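Local coordinates for ribonuclease H (Uncultured organism, PDB 3U3G), which probably cleaves the RNA strand of RNA/DNA hybrids, as a type 1 ribonuclease H, at residues V24-A38 and N124-D136. Residues are numbered along the deposited sequence; the frame is centred on the assembly and turned at random.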
loop_
_atom_site.group_PDB
_atom_site.type_symbol
_atom_site.label_atom_id
_atom_site.label_comp_id
_atom_site.label_asym_id
_atom_site.label_seq_id
_atom_site.Cartn_x
_atom_site.Cartn_y
_atom_site.Cartn_z
ATOM N N VAL A 24 1.406 7.059 -1.410
ATOM C CA VAL A 24 1.280 8.487 -1.143
ATOM C C VAL A 24 0.834 8.637 0.302
ATOM O O VAL A 24 -0.101 7.953 0.756
ATOM C CB VAL A 24 0.210 9.145 -2.054
ATOM C CG1 VAL A 24 0.069 10.626 -1.733
ATOM C CG2 VAL A 24 0.538 8.914 -3.528
ATOM N N ILE A 25 1.497 9.509 1.041
ATOM C CA ILE A 25 1.127 9.773 2.423
ATOM C C ILE A 25 0.846 11.245 2.602
ATOM O O ILE A 25 1.644 12.091 2.166
ATOM C CB ILE A 25 2.235 9.352 3.411
ATOM C CG1 ILE A 25 2.730 7.940 3.064
ATOM C CG2 ILE A 25 1.733 9.458 4.857
ATOM C CD1 ILE A 25 3.712 7.357 4.075
ATOM N N THR A 26 -0.335 11.555 3.129
ATOM C CA THR A 26 -0.725 12.946 3.388
ATOM C C THR A 26 -1.089 13.149 4.845
ATOM O O THR A 26 -1.391 12.198 5.574
ATOM C CB THR A 26 -1.905 13.427 2.493
ATOM O OG1 THR A 26 -3.152 12.963 3.035
ATOM C CG2 THR A 26 -1.744 12.944 1.049
ATOM N N ASP A 27 -1.226 14.410 5.238
ATOM C CA ASP A 27 -1.871 14.716 6.501
ATOM C C ASP A 27 -3.369 14.922 6.299
ATOM O O ASP A 27 -3.915 14.684 5.208
ATOM C CB ASP A 27 -1.202 15.916 7.193
ATOM C CG ASP A 27 -1.409 17.236 6.452
ATOM O OD1 ASP A 27 -2.244 17.335 5.535
ATOM O OD2 ASP A 27 -0.757 18.211 6.863
ATOM N N GLU A 28 -4.036 15.320 7.376
ATOM C CA GLU A 28 -5.489 15.455 7.388
ATOM C C GLU A 28 -5.968 16.612 6.523
ATOM O O GLU A 28 -7.160 16.696 6.213
ATOM C CB GLU A 28 -5.976 15.631 8.829
ATOM C CG GLU A 28 -5.687 16.998 9.437
ATOM C CD GLU A 28 -4.273 17.142 10.031
ATOM O OE1 GLU A 28 -3.456 16.206 9.913
ATOM O OE2 GLU A 28 -3.927 18.250 10.517
ATOM N N LYS A 29 -5.063 17.519 6.160
ATOM C CA LYS A 29 -5.400 18.642 5.279
ATOM C C LYS A 29 -5.186 18.278 3.820
ATOM O O LYS A 29 -5.420 19.089 2.928
ATOM C CB LYS A 29 -4.587 19.891 5.638
ATOM C CG LYS A 29 -4.620 20.211 7.116
ATOM C CD LYS A 29 -3.974 21.546 7.417
ATOM C CE LYS A 29 -3.875 21.732 8.931
ATOM N NZ LYS A 29 -3.241 23.030 9.295
ATOM N N GLY A 30 -4.689 17.066 3.571
ATOM C CA GLY A 30 -4.402 16.631 2.209
ATOM C C GLY A 30 -2.996 16.937 1.717
ATOM O O GLY A 30 -2.662 16.651 0.561
ATOM N N ASN A 31 -2.172 17.541 2.564
ATOM C CA ASN A 31 -0.829 17.916 2.137
ATOM C C ASN A 31 0.117 16.711 2.177
ATOM O O ASN A 31 0.065 15.902 3.108
ATOM C CB ASN A 31 -0.300 19.073 2.983
ATOM C CG ASN A 31 -0.844 20.410 2.537
ATOM O OD1 ASN A 31 -1.245 21.247 3.362
ATOM N ND2 ASN A 31 -0.900 20.608 1.235
ATOM N N THR A 32 0.994 16.626 1.189
ATOM C CA THR A 32 1.921 15.504 1.063
ATOM C C THR A 32 2.945 15.454 2.182
ATOM O O THR A 32 3.612 16.463 2.495
ATOM C CB THR A 32 2.671 15.605 -0.263
ATOM O OG1 THR A 32 1.724 15.656 -1.326
ATOM C CG2 THR A 32 3.574 14.398 -0.456
ATOM N N LEU A 33 3.063 14.273 2.784
ATOM C CA LEU A 33 4.119 13.995 3.743
ATOM C C LEU A 33 5.210 13.139 3.109
ATOM O O LEU A 33 6.353 13.158 3.562
ATOM C CB LEU A 33 3.537 13.285 4.969
ATOM C CG LEU A 33 2.549 14.133 5.765
ATOM C CD1 LEU A 33 1.844 13.293 6.818
ATOM C CD2 LEU A 33 3.285 15.312 6.399
ATOM N N HIS A 34 4.841 12.309 2.137
ATOM C CA HIS A 34 5.808 11.367 1.557
ATOM C C HIS A 34 5.217 10.756 0.300
ATOM O O HIS A 34 3.984 10.633 0.179
ATOM C CB HIS A 34 6.141 10.252 2.564
ATOM C CG HIS A 34 7.213 9.324 2.091
ATOM N ND1 HIS A 34 8.544 9.683 2.043
ATOM C CD2 HIS A 34 7.145 8.050 1.639
ATOM C CE1 HIS A 34 9.236 8.694 1.501
ATOM N NE2 HIS A 34 8.411 7.694 1.245
ATOM N N GLU A 35 6.089 10.408 -0.645
ATOM C CA GLU A 35 5.737 9.504 -1.733
ATOM C C GLU A 35 6.799 8.423 -1.865
ATOM O O GLU A 35 7.991 8.724 -1.832
ATOM C CB GLU A 35 5.622 10.280 -3.053
ATOM C CG GLU A 35 4.522 11.345 -3.058
ATOM C CD GLU A 35 4.348 12.006 -4.415
ATOM O OE1 GLU A 35 5.292 11.977 -5.230
ATOM O OE2 GLU A 35 3.261 12.571 -4.646
ATOM N N SER A 36 6.376 7.196 -2.162
ATOM C CA SER A 36 7.300 6.126 -2.556
ATOM C C SER A 36 6.923 5.658 -3.962
ATOM O O SER A 36 5.742 5.402 -4.242
ATOM C CB SER A 36 7.171 4.964 -1.581
ATOM O OG SER A 36 7.633 5.339 -0.281
ATOM N N SER A 37 7.923 5.448 -4.809
ATOM C CA SER A 37 7.729 4.897 -6.147
ATOM C C SER A 37 8.890 3.948 -6.402
ATOM O O SER A 37 10.039 4.370 -6.352
ATOM C CB SER A 37 7.781 6.038 -7.168
ATOM O OG SER A 37 7.814 5.535 -8.488
ATOM N N ALA A 38 8.620 2.652 -6.528
ATOM C CA ALA A 38 9.708 1.679 -6.593
ATOM C C ALA A 38 9.428 0.560 -7.588
ATOM O O ALA A 38 8.319 0.040 -7.644
ATOM C CB ALA A 38 10.005 1.109 -5.213
ATOM N N ASN A 124 -7.474 7.183 -6.611
ATOM C CA ASN A 124 -6.143 6.629 -6.379
ATOM C C ASN A 124 -5.156 6.866 -7.528
ATOM O O ASN A 124 -4.157 6.146 -7.664
ATOM C CB ASN A 124 -6.237 5.137 -6.050
ATOM C CG ASN A 124 -5.106 4.665 -5.152
ATOM O OD1 ASN A 124 -4.513 5.460 -4.423
ATOM N ND2 ASN A 124 -4.927 3.350 -5.074
ATOM N N ALA A 125 -5.405 7.903 -8.328
ATOM C CA ALA A 125 -4.620 8.122 -9.532
ATOM C C ALA A 125 -3.150 8.441 -9.253
ATOM O O ALA A 125 -2.278 8.015 -9.995
ATOM C CB ALA A 125 -5.249 9.201 -10.407
ATOM N N ARG A 126 -2.863 9.122 -8.147
ATOM C CA ARG A 126 -1.477 9.467 -7.834
ATOM C C ARG A 126 -0.616 8.216 -7.593
ATOM O O ARG A 126 0.460 8.061 -8.175
ATOM C CB ARG A 126 -1.402 10.380 -6.611
ATOM C CG ARG A 126 -1.755 11.830 -6.879
ATOM C CD ARG A 126 -1.758 12.619 -5.579
ATOM N NE ARG A 126 -0.416 12.785 -5.020
ATOM C CZ ARG A 126 -0.165 13.445 -3.892
ATOM N NH1 ARG A 126 -1.174 13.807 -3.112
ATOM N NH2 ARG A 126 1.087 13.645 -3.487
ATOM N N ALA A 127 -1.104 7.328 -6.734
ATOM C CA ALA A 127 -0.383 6.085 -6.461
ATOM C C ALA A 127 -0.205 5.264 -7.735
ATOM O O ALA A 127 0.829 4.633 -7.930
ATOM C CB ALA A 127 -1.083 5.283 -5.382
ATOM N N ASP A 128 -1.244 5.200 -8.564
ATOM C CA ASP A 128 -1.106 4.539 -9.858
ATOM C C ASP A 128 -0.000 5.141 -10.725
ATOM O O ASP A 128 0.753 4.412 -11.378
ATOM C CB ASP A 128 -2.445 4.529 -10.607
ATOM C CG ASP A 128 -2.333 3.953 -12.011
ATOM O OD1 ASP A 128 -2.357 2.719 -12.147
ATOM O OD2 ASP A 128 -2.118 4.736 -12.960
ATOM N N GLU A 129 0.075 6.470 -10.758
ATOM C CA GLU A 129 1.133 7.145 -11.499
ATOM C C GLU A 129 2.504 6.745 -10.975
ATOM O O GLU A 129 3.439 6.510 -11.751
ATOM C CB GLU A 129 0.971 8.673 -11.438
ATOM C CG GLU A 129 -0.403 9.190 -11.838
ATOM C CD GLU A 129 -0.619 10.662 -11.474
ATOM O OE1 GLU A 129 0.349 11.336 -11.054
ATOM O OE2 GLU A 129 -1.769 11.142 -11.594
ATOM N N LEU A 130 2.613 6.611 -9.655
ATOM C CA LEU A 130 3.894 6.272 -9.047
ATOM C C LEU A 130 4.334 4.865 -9.450
ATOM O O LEU A 130 5.510 4.621 -9.718
ATOM C CB LEU A 130 3.798 6.388 -7.520
ATOM C CG LEU A 130 3.608 7.805 -6.977
ATOM C CD1 LEU A 130 3.487 7.769 -5.453
ATOM C CD2 LEU A 130 4.768 8.685 -7.400
ATOM N N VAL A 131 3.388 3.930 -9.486
ATOM C CA VAL A 131 3.668 2.575 -9.970
ATOM C C VAL A 131 4.249 2.642 -11.383
ATOM O O VAL A 131 5.283 2.049 -11.681
ATOM C CB VAL A 131 2.373 1.718 -9.982
ATOM C CG1 VAL A 131 2.600 0.402 -10.740
ATOM C CG2 VAL A 131 1.901 1.443 -8.556
ATOM N N ASN A 132 3.544 3.345 -12.266
ATOM C CA ASN A 132 3.907 3.347 -13.672
ATOM C C ASN A 132 5.187 4.129 -13.952
ATOM O O ASN A 132 5.983 3.728 -14.791
ATOM C CB ASN A 132 2.742 3.870 -14.509
ATOM C CG ASN A 132 1.640 2.837 -14.674
ATOM O OD1 ASN A 132 0.556 2.981 -14.110
ATOM N ND2 ASN A 132 1.977 1.713 -15.293
ATOM N N GLU A 133 5.461 5.134 -13.130
ATOM C CA GLU A 133 6.730 5.856 -13.195
ATOM C C GLU A 133 7.902 4.919 -12.910
ATOM O O GLU A 133 8.902 4.903 -13.648
ATOM C CB GLU A 133 6.707 7.016 -12.198
ATOM C CG GLU A 133 7.905 7.949 -12.242
ATOM C CD GLU A 133 7.813 9.067 -11.201
ATOM O OE1 GLU A 133 6.685 9.403 -10.782
ATOM O OE2 GLU A 133 8.870 9.511 -10.707
ATOM N N ALA A 134 7.756 4.100 -11.872
ATOM C CA ALA A 134 8.796 3.172 -11.470
ATOM C C ALA A 134 9.026 2.115 -12.542
ATOM O O ALA A 134 10.170 1.798 -12.854
ATOM C CB ALA A 134 8.458 2.524 -10.128
ATOM N N ILE A 135 7.949 1.528 -13.064
ATOM C CA ILE A 135 8.103 0.515 -14.105
ATOM C C ILE A 135 8.707 1.093 -15.386
ATOM O O ILE A 135 9.674 0.540 -15.926
ATOM C CB ILE A 135 6.787 -0.220 -14.418
ATOM C CG1 ILE A 135 6.257 -0.921 -13.164
ATOM C CG2 ILE A 135 7.011 -1.258 -15.517
ATOM C CD1 ILE A 135 4.821 -1.400 -13.323
ATOM N N ASP A 136 8.211 2.252 -15.811
ATOM C CA ASP A 136 8.717 2.881 -17.031
ATOM C C ASP A 136 10.214 3.134 -16.879
ATOM O O ASP A 136 10.978 2.992 -17.845
ATOM C CB ASP A 136 8.013 4.213 -17.293
ATOM C CG ASP A 136 6.594 4.049 -17.805
ATOM O OD1 ASP A 136 6.233 2.938 -18.238
ATOM O OD2 ASP A 136 5.856 5.059 -17.784
HETATM O O HOH W 1 -0.991 16.179 -1.448
HETATM O O HOH W 2 1.892 12.367 -6.949
#
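Ser37 and Leu130 bring strand 32-38 and helix 125-136 together, their CA atoms 5.0 Å apart; the two axes approach to 6.7 Å and cross at -36°, running roughly the same way. Farther along, the methyl of Ala134 rests on the backbone of Ala38, and its small size lets helix and strand come this close. With OG anti to the backbone N (chi1 171°), the hydroxyl of Ser37 points at the helix and donates to Leu130 O over 2.8 Å. That carbonyl also accepts the helical bond from Ala134 N, from the opposite face of its plane, so Ser37 adds a second grip without displacing the first. An alanine in place of Ser37 is likely to leave Leu130 O with its helical donor but no hydrogen bond from the strand.

Leu130, branched and apolar, sends CD1 to Val24 CG2 at 3.7 Å, while CD2 lies beside Ser37 CB. Val24 uses its other methyl, CG1, on Arg126: it sits over the centre of one guanidinium face, 3.5 Å above the plane. The long side chain of Arg126 reaches from the helix to Glu35 and Thr32, and a bend at chi3 turns the guanidinium across Val24. Its NH2 meets Glu35 OE2 at 2.7 Å in a salt bridge whose N-H...O angle of 168° is nearly straight, using the anti lone pair of OE2, and also donates to Thr32 OG1. One water joins NH1 to Thr32 OG1 and Gly30 O, another joins NE to OE2, so all three nitrogens have polar partners, which together fix the rotation of the group.

The helix thus packs on one face of the RNase H-like mixed sheet, over edge strand 32-41 and its neighbour 17-26. Helix 45-60 lies against the other face, where Ser36 OG bonds Asp59, and Val24 pairs through its backbone with Tyr7 of strand 3-12.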